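Local coordinates for protein pilus tip adhesin Cpa (Streptococcus pyogenes, PDB 4C0Z) that sits at the tip of the streptococcal pilus and can bind covalently, through reactive thioester bonds, to targets on the host cell surface, thereby mediating adhesion, at residues S12-Y17 against Q197-T202; K36-L41 against T155-D160; A189-S194 against L207-V212. All blocks are in the same frame, centred on the assembly; numbering follows the deposited sequence. Where two conformers were deposited one is given.

Contact 1 (S12-Y17 against Q197-T202)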
loop_
_atom_site.group_PDB
_atom_site.type_symbol
_atom_site.label_atom_id
_atom_site.label_comp_id
_atom_site.label_asym_id
_atom_site.label_seq_id
_atom_site.Cartn_x
_atom_site.Cartn_y
_atom_site.Cartn_z
ATOM N N SER I 12 12.605 2.734 -23.442
ATOM C CA SER I 12 12.828 3.682 -22.345
ATOM C C SER I 12 13.418 5.016 -22.808
ATOM O O SER I 12 14.158 5.075 -23.758
ATOM C CB SER I 12 13.709 3.071 -21.258
ATOM O OG SER I 12 13.869 3.981 -20.185
ATOM N N SER I 13 13.027 6.088 -22.104
ATOM C CA SER I 13 13.501 7.460 -22.304
ATOM C C SER I 13 14.436 7.794 -21.130
ATOM O O SER I 13 14.981 8.892 -21.072
ATOM C CB SER I 13 12.312 8.424 -22.354
ATOM O OG SER I 13 11.446 8.257 -21.241
ATOM N N VAL I 14 14.617 6.845 -20.192
ATOM C CA VAL I 14 15.478 7.029 -19.021
ATOM C C VAL I 14 16.794 6.216 -19.112
ATOM O O VAL I 14 16.770 4.982 -19.155
ATOM C CB VAL I 14 14.717 6.748 -17.695
ATOM C CG1 VAL I 14 15.607 7.036 -16.490
ATOM C CG2 VAL I 14 13.431 7.569 -17.597
ATOM N N GLN I 15 17.940 6.926 -19.083
ATOM C CA GLN I 15 19.273 6.340 -19.052
ATOM C C GLN I 15 19.431 5.429 -17.817
ATOM O O GLN I 15 19.081 5.837 -16.713
ATOM C CB GLN I 15 20.332 7.454 -19.054
ATOM C CG GLN I 15 21.798 6.988 -19.086
ATOM C CD GLN I 15 22.187 6.199 -20.317
ATOM O OE1 GLN I 15 22.910 5.205 -20.222
ATOM N NE2 GLN I 15 21.719 6.607 -21.494
ATOM N N ASP I 16 19.936 4.185 -18.034
ATOM C CA ASP I 16 20.150 3.117 -17.031
ATOM C C ASP I 16 18.862 2.417 -16.551
ATOM O O ASP I 16 18.947 1.524 -15.717
ATOM C CB ASP I 16 20.989 3.587 -15.814
ATOM C CG ASP I 16 22.364 4.147 -16.129
ATOM O OD1 ASP I 16 22.954 3.745 -17.161
ATOM O OD2 ASP I 16 22.877 4.937 -15.315
ATOM N N TYR I 17 17.688 2.804 -17.060
ATOM C CA TYR I 17 16.417 2.189 -16.682
ATOM C C TYR I 17 15.706 1.688 -17.959
ATOM O O TYR I 17 14.707 2.280 -18.366
ATOM C CB TYR I 17 15.542 3.179 -15.854
ATOM C CG TYR I 17 16.107 3.474 -14.476
ATOM C CD1 TYR I 17 17.215 4.303 -14.315
ATOM C CD2 TYR I 17 15.575 2.875 -13.340
ATOM C CE1 TYR I 17 17.777 4.530 -13.061
ATOM C CE2 TYR I 17 16.104 3.133 -12.071
ATOM C CZ TYR I 17 17.212 3.953 -11.941
ATOM O OH TYR I 17 17.787 4.186 -10.722
ATOM N N GLN I 197 14.427 -1.876 -10.009
ATOM C CA GLN I 197 14.401 -0.588 -9.324
ATOM C C GLN I 197 13.686 0.438 -10.176
ATOM O O GLN I 197 14.089 0.677 -11.302
ATOM C CB GLN I 197 15.827 -0.130 -8.972
ATOM C CG GLN I 197 15.881 1.214 -8.257
ATOM C CD GLN I 197 17.281 1.715 -7.993
ATOM O OE1 GLN I 197 18.277 1.060 -8.291
ATOM N NE2 GLN I 197 17.382 2.906 -7.437
ATOM N N SER I 198 12.623 1.047 -9.629
ATOM C CA SER I 198 11.853 2.088 -10.316
ATOM C C SER I 198 12.661 3.364 -10.437
ATOM O O SER I 198 13.220 3.800 -9.437
ATOM C CB SER I 198 10.579 2.406 -9.522
ATOM O OG SER I 198 9.789 3.340 -10.234
ATOM N N SER I 199 12.672 3.971 -11.636
ATOM C CA SER I 199 13.333 5.248 -11.928
ATOM C C SER I 199 12.664 6.360 -11.126
ATOM O O SER I 199 13.337 7.178 -10.501
ATOM C CB SER I 199 13.236 5.557 -13.420
ATOM O OG SER I 199 13.810 6.818 -13.715
ATOM N N ASP I 200 11.328 6.346 -11.134
ATOM C CA ASP I 200 10.457 7.277 -10.458
ATOM C C ASP I 200 10.259 6.725 -9.032
ATOM O O ASP I 200 9.632 5.677 -8.859
ATOM C CB ASP I 200 9.122 7.335 -11.225
ATOM C CG ASP I 200 8.128 8.389 -10.738
ATOM O OD1 ASP I 200 8.226 8.803 -9.571
ATOM O OD2 ASP I 200 7.274 8.819 -11.546
ATOM N N LYS I 201 10.770 7.455 -8.017
ATOM C CA LYS I 201 10.718 7.038 -6.607
ATOM C C LYS I 201 9.285 7.052 -6.000
ATOM O O LYS I 201 9.073 6.580 -4.906
ATOM C CB LYS I 201 11.700 7.855 -5.754
ATOM C CG LYS I 201 13.171 7.581 -6.060
ATOM C CD LYS I 201 13.624 6.244 -5.478
ATOM C CE LYS I 201 15.084 5.931 -5.731
ATOM N NZ LYS I 201 15.401 4.510 -5.415
ATOM N N THR I 202 8.318 7.516 -6.751
ATOM C CA THR I 202 6.898 7.574 -6.370
ATOM C C THR I 202 6.204 6.207 -6.677
ATOM O O THR I 202 5.114 5.918 -6.163
ATOM C CB THR I 202 6.362 8.811 -7.127
ATOM O OG1 THR I 202 6.118 9.874 -6.208
ATOM C CG2 THR I 202 5.250 8.543 -8.025
HETATM O O HOH W 1 15.662 4.538 -9.028
#
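The Y17 ring has a main-chain oxygen at one edge: Q197 O lies in the ring plane, 3.3 Å from Y17 CE2, while S199 sits over one face. S199 CB makes a CH-pi contact from the rimward part of that face, 3.9 Å from the centroid of the Y17 ring and 26° off its normal. V14 adds a second side chain to the contact, its CG1 resting on S199 OG. With chi1 -69°, Y17 CG lies anti to its carbonyl carbon, beside the backbone N. At the far end of the ring the hydroxyl adds a water bridge, Y17 OH to water 1 at 2.7 Å and from that water, as donor, to S198 O at 2.6 Å. In the fold this pins the segment leading into strand 19-23 against the rim of the six-stranded antiparallel barrel, where Q197 and S199 pair by backbone with K75 and W73 of strand 72-78. The N-terminal segment is itself tightly wound. V14 to Y17 form a type II beta turn closed by Y17 N to V14 O at 3.2 Å. S12 OG accepts from V14 N in an ST turn at 3.0 Å and donates to Y17 O at 2.6 Å, arriving from above that carbonyl's plane.

Contact 2 (K36-L41 against T155-D160)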
loop_
_atom_site.group_PDB
_atom_site.type_symbol
_atom_site.label_atom_id
_atom_site.label_comp_id
_atom_site.label_asym_id
_atom_site.label_seq_id
_atom_site.Cartn_x
_atom_site.Cartn_y
_atom_site.Cartn_z
ATOM N N LYS I 36 -12.301 -4.643 -10.348
ATOM C CA LYS I 36 -11.690 -5.763 -9.629
ATOM C C LYS I 36 -10.274 -5.425 -9.213
ATOM O O LYS I 36 -9.507 -4.879 -10.009
ATOM C CB LYS I 36 -11.738 -7.047 -10.469
ATOM C CG LYS I 36 -13.120 -7.679 -10.505
ATOM C CD LYS I 36 -13.120 -8.999 -11.253
ATOM C CE LYS I 36 -14.494 -9.616 -11.272
ATOM N NZ LYS I 36 -14.497 -10.927 -11.973
ATOM N N THR I 37 -9.931 -5.746 -7.965
ATOM C CA THR I 37 -8.613 -5.473 -7.374
ATOM C C THR I 37 -7.520 -6.485 -7.803
ATOM O O THR I 37 -6.563 -6.705 -7.055
ATOM C CB THR I 37 -8.730 -5.400 -5.834
ATOM O OG1 THR I 37 -9.398 -6.583 -5.359
ATOM C CG2 THR I 37 -9.428 -4.138 -5.359
ATOM N N TYR I 38 -7.634 -7.063 -9.006
ATOM C CA TYR I 38 -6.614 -7.987 -9.478
ATOM C C TYR I 38 -5.442 -7.193 -10.083
ATOM O O TYR I 38 -5.598 -6.032 -10.459
ATOM C CB TYR I 38 -7.185 -8.929 -10.552
ATOM C CG TYR I 38 -8.081 -10.041 -10.059
ATOM C CD1 TYR I 38 -7.670 -10.896 -9.036
ATOM C CD2 TYR I 38 -9.283 -10.333 -10.708
ATOM C CE1 TYR I 38 -8.465 -11.968 -8.625
ATOM C CE2 TYR I 38 -10.086 -11.400 -10.303
ATOM C CZ TYR I 38 -9.671 -12.220 -9.265
ATOM O OH TYR I 38 -10.483 -13.269 -8.860
ATOM N N HIS I 39 -4.271 -7.842 -10.160
ATOM C CA HIS I 39 -3.065 -7.317 -10.794
ATOM C C HIS I 39 -2.382 -8.451 -11.478
ATOM O O HIS I 39 -2.514 -9.605 -11.054
ATOM C CB HIS I 39 -2.099 -6.657 -9.771
ATOM C CG HIS I 39 -2.728 -5.518 -9.044
ATOM N ND1 HIS I 39 -2.824 -4.265 -9.619
ATOM C CD2 HIS I 39 -3.368 -5.506 -7.851
ATOM C CE1 HIS I 39 -3.508 -3.530 -8.763
ATOM N NE2 HIS I 39 -3.837 -4.229 -7.673
ATOM N N ASN I 40 -1.634 -8.128 -12.536
ATOM C CA ASN I 40 -0.816 -9.084 -13.244
ATOM C C ASN I 40 0.373 -8.304 -13.761
ATOM O O ASN I 40 0.415 -7.886 -14.911
ATOM C CB ASN I 40 -1.580 -9.841 -14.346
ATOM C CG ASN I 40 -0.836 -11.056 -14.841
ATOM O OD1 ASN I 40 0.389 -11.206 -14.661
ATOM N ND2 ASN I 40 -1.558 -11.957 -15.491
ATOM N N LEU I 41 1.312 -8.058 -12.865
ATOM C CA LEU I 41 2.501 -7.266 -13.137
ATOM C C LEU I 41 3.501 -7.997 -13.969
ATOM O O LEU I 41 3.740 -9.198 -13.780
ATOM C CB LEU I 41 3.130 -6.716 -11.846
ATOM C CG LEU I 41 2.173 -6.066 -10.838
ATOM C CD1 LEU I 41 2.864 -5.766 -9.529
ATOM C CD2 LEU I 41 1.503 -4.836 -11.410
ATOM N N THR I 155 -15.378 -10.055 -0.773
ATOM C CA THR I 155 -16.513 -9.204 -1.141
ATOM C C THR I 155 -16.234 -8.419 -2.425
ATOM O O THR I 155 -17.131 -8.331 -3.267
ATOM C CB THR I 155 -16.994 -8.319 0.024
ATOM O OG1 THR I 155 -15.898 -7.598 0.578
ATOM C CG2 THR I 155 -17.685 -9.122 1.125
ATOM N N ASP I 156 -15.004 -7.876 -2.598
ATOM C CA ASP I 156 -14.635 -7.106 -3.795
ATOM C C ASP I 156 -14.587 -7.928 -5.087
ATOM O O ASP I 156 -15.011 -7.426 -6.126
ATOM C CB ASP I 156 -13.308 -6.357 -3.600
ATOM C CG ASP I 156 -13.280 -5.270 -2.523
ATOM O OD1 ASP I 156 -14.363 -4.928 -1.980
ATOM O OD2 ASP I 156 -12.177 -4.784 -2.205
ATOM N N LEU I 157 -14.053 -9.171 -5.028
ATOM C CA LEU I 157 -13.895 -10.061 -6.189
ATOM C C LEU I 157 -14.986 -11.128 -6.264
ATOM O O LEU I 157 -15.047 -11.868 -7.254
ATOM C CB LEU I 157 -12.497 -10.727 -6.192
ATOM C CG LEU I 157 -11.267 -9.802 -6.111
ATOM C CD1 LEU I 157 -10.061 -10.539 -5.612
ATOM C CD2 LEU I 157 -10.962 -9.156 -7.436
ATOM N N LYS I 158 -15.846 -11.207 -5.221
ATOM C CA LYS I 158 -16.937 -12.201 -5.078
ATOM C C LYS I 158 -16.400 -13.630 -5.289
ATOM O O LYS I 158 -16.787 -14.334 -6.230
ATOM C CB LYS I 158 -18.168 -11.859 -5.945
ATOM C CG LYS I 158 -18.780 -10.496 -5.605
ATOM C CD LYS I 158 -20.304 -10.520 -5.629
ATOM C CE LYS I 158 -20.920 -9.365 -4.876
ATOM N NZ LYS I 158 -20.800 -9.523 -3.398
ATOM N N LEU I 159 -15.432 -14.005 -4.433
ATOM C CA LEU I 159 -14.772 -15.314 -4.459
ATOM C C LEU I 159 -15.694 -16.353 -3.850
ATOM O O LEU I 159 -16.269 -16.112 -2.783
ATOM C CB LEU I 159 -13.445 -15.291 -3.654
ATOM C CG LEU I 159 -12.392 -14.221 -3.974
ATOM C CD1 LEU I 159 -11.316 -14.180 -2.900
ATOM C CD2 LEU I 159 -11.773 -14.439 -5.344
ATOM N N ASP I 160 -15.824 -17.515 -4.512
ATOM C CA ASP I 160 -16.624 -18.625 -3.982
ATOM C C ASP I 160 -15.844 -19.315 -2.852
ATOM O O ASP I 160 -14.624 -19.129 -2.755
ATOM C CB ASP I 160 -17.057 -19.623 -5.084
ATOM C CG ASP I 160 -15.938 -20.275 -5.876
ATOM O OD1 ASP I 160 -15.104 -20.969 -5.268
ATOM O OD2 ASP I 160 -15.939 -20.148 -7.119
HETATM O O HOH W 2 -9.824 -6.439 -2.671
HETATM O O HOH W 3 -13.349 -13.220 -8.837
#
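L157 lays a methyl on the Y38 ring: L157 CD2 stands over the ring centre in a CH-pi contact, 3.6 Å from the centroid of the Y38 ring and only 7° off the normal. Its other methyl reaches the rim of the ring, with L157 CD1 3.7 Å from Y38 CE1. L157 CD2 also nestles against the backbone that leads up to the ring, 3.6 Å from T37 N, while K36 adds CB at 3.8 Å from that same L157 CD2. Beyond the ring, L159 CD2 closes on the phenol end. In L157, chi1 -54° sets CG anti to the carbonyl carbon, and chi2 159° carries CD1 on to the rim.

The polar links across the contact run through water. Water 2 sits 2.7 Å from T37 OG1 and donates to D156 OD2 at 2.9 Å; that carboxylate also forms a salt bridge with K60 of the second subunit. Water 3 donates twice, to Y38 OH at 2.9 Å and to L157 O at 2.7 Å. Y38 OH has a further hydrogen-bond partner in N125 OD1 on helix 123-138, so the hydroxyl is held directly by N125 and, through water, by L157 O.

Just after L157 the chain turns sharply, K158 taking positive phi, and D160 N-caps the next helix by accepting from Q163 N through OD1. The contact thus docks the corner between helices 151-157 and 161-174 onto the loop before strand 41-44. That loop also carries H39, stacked on F62 of the spermidine pocket. The arrangement is consistent with the N-terminal thioester domain of this longer adhesin, in which a helical part packs against a beta barrel.

Contact 3 (A189-S194 against L207-V212)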
loop_
_atom_site.group_PDB
_atom_site.type_symbol
_atom_site.label_atom_id
_atom_site.label_comp_id
_atom_site.label_asym_id
_atom_site.label_seq_id
_atom_site.Cartn_x
_atom_site.Cartn_y
_atom_site.Cartn_z
ATOM N N ALA I 189 20.090 -23.951 -7.681
ATOM C CA ALA I 189 21.041 -22.840 -7.840
ATOM C C ALA I 189 20.793 -21.980 -9.106
ATOM O O ALA I 189 21.087 -20.784 -9.091
ATOM C CB ALA I 189 22.468 -23.377 -7.841
ATOM N N ASN I 190 20.245 -22.592 -10.183
ATOM C CA ASN I 190 19.979 -21.925 -11.467
ATOM C C ASN I 190 18.693 -21.071 -11.492
ATOM O O ASN I 190 18.537 -20.262 -12.408
ATOM C CB ASN I 190 20.005 -22.928 -12.637
ATOM C CG ASN I 190 19.037 -24.076 -12.511
ATOM O OD1 ASN I 190 19.137 -24.914 -11.610
ATOM N ND2 ASN I 190 18.113 -24.177 -13.451
ATOM N N TYR I 191 17.799 -21.218 -10.488
ATOM C CA TYR I 191 16.572 -20.418 -10.353
ATOM C C TYR I 191 16.945 -19.172 -9.515
ATOM O O TYR I 191 17.161 -19.292 -8.309
ATOM C CB TYR I 191 15.461 -21.262 -9.698
ATOM C CG TYR I 191 14.095 -20.614 -9.702
ATOM C CD1 TYR I 191 13.243 -20.740 -10.797
ATOM C CD2 TYR I 191 13.629 -19.922 -8.591
ATOM C CE1 TYR I 191 11.975 -20.167 -10.797
ATOM C CE2 TYR I 191 12.364 -19.337 -8.580
ATOM C CZ TYR I 191 11.542 -19.457 -9.687
ATOM O OH TYR I 191 10.292 -18.891 -9.679
ATOM N N GLN I 192 17.093 -17.999 -10.174
ATOM C CA GLN I 192 17.611 -16.778 -9.541
ATOM C C GLN I 192 16.680 -15.552 -9.524
ATOM O O GLN I 192 15.885 -15.321 -10.439
ATOM C CB GLN I 192 18.952 -16.398 -10.174
ATOM C CG GLN I 192 20.056 -17.414 -9.869
ATOM C CD GLN I 192 21.286 -17.305 -10.740
ATOM O OE1 GLN I 192 21.512 -16.319 -11.447
ATOM N NE2 GLN I 192 22.127 -18.327 -10.688
ATOM N N LEU I 193 16.829 -14.757 -8.456
ATOM C CA LEU I 193 16.039 -13.575 -8.158
ATOM C C LEU I 193 16.627 -12.283 -8.715
ATOM O O LEU I 193 17.834 -12.048 -8.609
ATOM C CB LEU I 193 15.868 -13.469 -6.629
ATOM C CG LEU I 193 14.994 -12.348 -6.060
ATOM C CD1 LEU I 193 13.549 -12.491 -6.519
ATOM C CD2 LEU I 193 15.064 -12.354 -4.556
ATOM N N SER I 194 15.753 -11.437 -9.277
ATOM C CA SER I 194 16.080 -10.113 -9.803
ATOM C C SER I 194 15.190 -9.058 -9.158
ATOM O O SER I 194 13.995 -9.288 -8.967
ATOM C CB SER I 194 15.901 -10.055 -11.316
ATOM O OG SER I 194 16.908 -10.808 -11.972
ATOM N N LEU I 207 9.968 -7.235 -8.463
ATOM C CA LEU I 207 10.841 -8.383 -8.322
ATOM C C LEU I 207 10.357 -9.524 -9.215
ATOM O O LEU I 207 9.166 -9.652 -9.485
ATOM C CB LEU I 207 11.106 -8.804 -6.844
ATOM C CG LEU I 207 9.925 -9.108 -5.932
ATOM C CD1 LEU I 207 9.434 -10.546 -6.122
ATOM C CD2 LEU I 207 10.313 -8.899 -4.482
ATOM N N SER I 208 11.300 -10.320 -9.713
ATOM C CA SER I 208 11.018 -11.431 -10.621
ATOM C C SER I 208 12.071 -12.518 -10.489
ATOM O O SER I 208 13.210 -12.231 -10.119
ATOM C CB SER I 208 10.961 -10.928 -12.060
ATOM O OG SER I 208 10.404 -11.912 -12.907
ATOM N N ALA I 209 11.678 -13.768 -10.758
ATOM C CA ALA I 209 12.595 -14.907 -10.713
ATOM C C ALA I 209 12.513 -15.698 -12.008
ATOM O O ALA I 209 11.450 -15.749 -12.638
ATOM C CB ALA I 209 12.295 -15.802 -9.525
ATOM N N GLU I 210 13.647 -16.275 -12.422
ATOM C CA GLU I 210 13.746 -17.068 -13.650
ATOM C C GLU I 210 14.829 -18.132 -13.549
ATOM O O GLU I 210 15.732 -18.022 -12.711
ATOM C CB GLU I 210 14.008 -16.148 -14.879
ATOM C CG GLU I 210 15.408 -15.531 -14.942
ATOM C CD GLU I 210 15.850 -14.947 -16.270
ATOM O OE1 GLU I 210 15.488 -15.518 -17.326
ATOM O OE2 GLU I 210 16.616 -13.954 -16.253
ATOM N N TYR I 211 14.761 -19.138 -14.439
ATOM C CA TYR I 211 15.799 -20.142 -14.558
ATOM C C TYR I 211 16.867 -19.518 -15.461
ATOM O O TYR I 211 16.532 -18.913 -16.488
ATOM C CB TYR I 211 15.263 -21.432 -15.178
ATOM C CG TYR I 211 14.354 -22.235 -14.279
ATOM C CD1 TYR I 211 14.873 -23.134 -13.354
ATOM C CD2 TYR I 211 12.973 -22.163 -14.411
ATOM C CE1 TYR I 211 14.040 -23.927 -12.565
ATOM C CE2 TYR I 211 12.128 -22.955 -13.633
ATOM C CZ TYR I 211 12.666 -23.842 -12.712
ATOM O OH TYR I 211 11.845 -24.629 -11.929
ATOM N N VAL I 212 18.135 -19.609 -15.041
ATOM C CA VAL I 212 19.283 -19.046 -15.743
ATOM C C VAL I 212 19.987 -20.144 -16.533
ATOM O O VAL I 212 19.752 -20.260 -17.728
ATOM C CB VAL I 212 20.228 -18.293 -14.768
ATOM C CG1 VAL I 212 21.549 -17.919 -15.438
ATOM C CG2 VAL I 212 19.548 -17.051 -14.207
#
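Y191 sets an edge of its ring against the face of Y211 across a beta hairpin, strands 191-198 and 205-211, in which the two form an antiparallel non-hydrogen-bonded pair. Following Y191 outward, CB lies over the rim of that face, 4.1 Å from Y211 CD1. The first torsion puts CG anti to the backbone N (chi1 -171°). Y191 CD1 stands over the centre of the same face, 3.7 Å from Y211 CZ. Y191 CE1 follows at 4.0 Å from Y211 CE2. The result is a T-shaped pair, the Y191 and Y211 ring centroids 4.9 Å apart and their planes at 71°. Toward the tip, CE2, CZ and OH all touch the methyl of A209, with Y191 CE2 to A209 CB at 3.7 Å. Helix 98-108 also packs on this side chain, Y107 in a second edge-to-face pair.

Five backbone hydrogen bonds zip the strands together: two each in the hydrogen-bonded pairs Q192 with E210 and S194 with S208, and V212 N to N190 O at the end. S208 OG additionally bonds to Q52 O on strand 51-56, the next strand of the barrel. That strand carries C55, whose thioester partner Q204 lies just ahead of strand 205-211.

N190 brings ND2 to the edge of the Y211 ring, near its plane, 3.4 Å from Y211 CD1. On the face of the sheet away from Y191 and Y211, Q192 lies across V212, Q192 OE1 3.5 Å from V212 CG2, while Q192 NE2 donates to A189 O at 3.1 Å almost straight, with 168° at the hydrogen.

How the contacts relate
Contacts 1 and 3 share strand 191-198: contact 3 pairs its early part with strand 205-211, and contact 1 packs the N-terminal segment on its far end, so the two cross along the chain. Contact 2 is nested inside the loop closed by contact 1, with centres about 29 Å apart, and it alone brings in a helix. Contact 1 is a surface contact, whereas contacts 2 and 3 are partly buried. Regular backbone bonding is confined to contact 3; the other two join their segments by CH-pi packing and bridging water. Contacts 1 and 2 both touch the second subunit, which does not reach contact 3.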